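PDB 3RSI: putative enoyl-CoA hydratase/isomerase, which probably acts as a hydro-lyase of lipid metabolism, adding water to enoyl-CoA thioesters or removing it from hydroxyacyl-CoAs, as crotonase relatives do. Local coordinates for residues Asp229-Ala232 / Ile233-Arg236. Residues are numbered along the deposited sequence; the frame is centred on the assembly and turned at random.
Sequences DARA and IEAR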
ATOM      1  N   ASP B 229      16.762   2.844 -10.114  1.00 18.48           N
ATOM      2  CA  ASP B 229      17.676   2.889  -8.971  1.00 17.99           C
ATOM      3  C   ASP B 229      17.375   1.739  -7.987  1.00 17.18           C
ATOM      4  O   ASP B 229      18.290   1.095  -7.467  1.00 15.94           O
ATOM      5  CB  ASP B 229      17.563   4.214  -8.196  1.00 18.01           C
ATOM      6  CG  ASP B 229      17.918   5.459  -9.047  1.00 20.33           C
ATOM      7  OD1 ASP B 229      18.511   5.312 -10.125  1.00 20.61           O
ATOM      8  OD2 ASP B 229      17.603   6.593  -8.611  1.00 20.72           O
ATOM      9  N   ALA B 230      16.084   1.502  -7.737  1.00 16.04           N
ATOM     10  CA  ALA B 230      15.659   0.465  -6.796  1.00 15.32           C
ATOM     11  C   ALA B 230      16.135  -0.881  -7.307  1.00 15.26           C
ATOM     12  O   ALA B 230      16.676  -1.668  -6.558  1.00 14.03           O
ATOM     13  CB  ALA B 230      14.136   0.480  -6.612  1.00 14.56           C
ATOM     14  N   ARG B 231      15.963  -1.140  -8.599  1.00 15.59           N
ATOM     15  CA  ARG B 231      16.441  -2.411  -9.163  1.00 15.79           C
ATOM     16  C   ARG B 231      17.962  -2.579  -9.096  1.00 15.55           C
ATOM     17  O   ARG B 231      18.439  -3.705  -8.935  1.00 14.45           O
ATOM     18  CB  ARG B 231      15.946  -2.621 -10.584  1.00 16.40           C
ATOM     19  CG  ARG B 231      14.506  -3.112 -10.635  1.00 17.71           C
ATOM     20  CD  ARG B 231      14.117  -3.490 -12.032  1.00 21.01           C
ATOM     21  NE  ARG B 231      13.938  -2.328 -12.882  1.00 23.17           N
ATOM     22  CZ  ARG B 231      14.721  -1.984 -13.904  1.00 24.84           C
ATOM     23  NH1 ARG B 231      15.779  -2.707 -14.246  1.00 22.83           N
ATOM     24  NH2 ARG B 231      14.421  -0.893 -14.604  1.00 24.41           N
ATOM     25  N   ALA B 232      18.712  -1.482  -9.222  1.00 15.27           N
ATOM     26  CA  ALA B 232      20.172  -1.540  -9.025  1.00 15.96           C
ATOM     27  C   ALA B 232      20.545  -1.999  -7.603  1.00 15.94           C
ATOM     28  O   ALA B 232      21.433  -2.834  -7.435  1.00 15.05           O
ATOM     29  CB  ALA B 232      20.834  -0.185  -9.327  1.00 16.59           C
ATOM     30  N   ILE B 233      19.853  -1.450  -6.599  1.00 15.56           N
ATOM     31  CA  ILE B 233      20.023  -1.842  -5.181  1.00 15.78           C
ATOM     32  C   ILE B 233      19.733  -3.348  -5.019  1.00 15.83           C
ATOM     33  O   ILE B 233      20.544  -4.104  -4.468  1.00 15.78           O
ATOM     34  CB  ILE B 233      19.105  -0.990  -4.248  1.00 15.34           C
ATOM     35  CG1 ILE B 233      19.594   0.458  -4.197  1.00 16.93           C
ATOM     36  CG2 ILE B 233      19.031  -1.575  -2.848  1.00 14.70           C
ATOM     37  CD1 ILE B 233      18.612   1.444  -3.513  1.00 16.83           C
ATOM     38  N   GLU B 234      18.594  -3.776  -5.549  1.00 15.76           N
ATOM     39  CA  GLU B 234      18.220  -5.191  -5.566  1.00 15.90           C
ATOM     40  C   GLU B 234      19.311  -6.093  -6.193  1.00 15.75           C
ATOM     41  O   GLU B 234      19.660  -7.134  -5.639  1.00 15.59           O
ATOM     42  CB  GLU B 234      16.901  -5.358  -6.322  1.00 15.79           C
ATOM     43  CG  GLU B 234      16.373  -6.806  -6.375  1.00 15.48           C
ATOM     44  CD  GLU B 234      15.025  -6.881  -7.063  1.00 17.10           C
ATOM     45  OE1 GLU B 234      14.975  -6.638  -8.296  1.00 16.33           O
ATOM     46  OE2 GLU B 234      14.015  -7.129  -6.363  1.00 16.81           O
ATOM     47  N   ALA B 235      19.846  -5.688  -7.343  1.00 16.27           N
ATOM     48  CA  ALA B 235      20.864  -6.491  -8.051  1.00 16.60           C
ATOM     49  C   ALA B 235      22.147  -6.618  -7.228  1.00 16.86           C
ATOM     50  O   ALA B 235      22.753  -7.695  -7.170  1.00 16.67           O
ATOM     51  CB  ALA B 235      21.175  -5.892  -9.414  1.00 16.58           C
ATOM     52  N   ARG B 236      22.541  -5.529  -6.580  1.00 16.95           N
ATOM     53  CA  ARG B 236      23.773  -5.495  -5.790  1.00 17.99           C
ATOM     54  C   ARG B 236      23.720  -6.518  -4.659  1.00 16.62           C
ATOM     55  O   ARG B 236      24.734  -7.151  -4.317  1.00 17.11           O
ATOM     56  CB  ARG B 236      24.010  -4.088  -5.218  1.00 19.11           C
ATOM     57  CG  ARG B 236      25.124  -3.981  -4.169  1.00 23.70           C
ATOM     58  CD  ARG B 236      25.247  -2.567  -3.558  1.00 29.45           C
ATOM     59  NE  ARG B 236      24.393  -2.363  -2.369  1.00 32.11           N
ATOM     60  CZ  ARG B 236      23.483  -1.392  -2.227  1.00 34.59           C
ATOM     61  NH1 ARG B 236      23.279  -0.484  -3.184  1.00 33.82           N
ATOM     62  NH2 ARG B 236      22.774  -1.313  -1.100  1.00 36.46           N
TER
HETATM   63  O   HOH W   1      17.097  -6.058  -9.693  1.00 10.22           O
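Arg231 and Glu234, one turn apart on an alpha-helix, illustrate how a water can join a backbone carbonyl to a side chain of the next turn. The carbonyl oxygen of Arg231 already accepts the amide of Ala235, with N to O 2.9 Å, and the water adds a second bond, 2.8 Å from Arg231 O. The same water donates to Glu234 OE1 at 2.6 Å, linking the carboxylate to the backbone. Glu234 sends CG anti to its own N (chi1 -178°) and stays extended through chi2, which brings OE1 near the start of the Arg231 side chain, 4.3 Å from Arg231 CG. The guanidinium of Arg231 does not pair with this acid: its NE makes a long, weak ion pair with Glu227, a turn earlier.

Beneath these side chains runs the i to i+4 bonding that defines the alpha-helix. Glu234 N meets Ala230 O almost straight, with an N-H...O angle of 174°, while Ile233 N, Ala235 N and Arg236 N reach the carbonyls of Asp229, Arg231 and Ala232. Ile233 rests CB 3.4 Å from Ala230 O, and its CG1 branch, beside the backbone N, passes Asp229 O.

The turns belong to helix 227-242, in the helical C-terminal region of a crotonase-like fold. Ala230, Ile233 and Arg236 pack against helix 209-222 through Ser222 and Arg221.

Farther out, the buried Glu234 carboxylate looks into a second subunit. There OE2 accepts the amide of Val152 and, weakly, that of Met151, and OE1 has a weak bond from Gly149 N, all of the second subunit. These amides, at or near the start of that subunit's helix 150-157, would be expected to favour the ionised carboxylate.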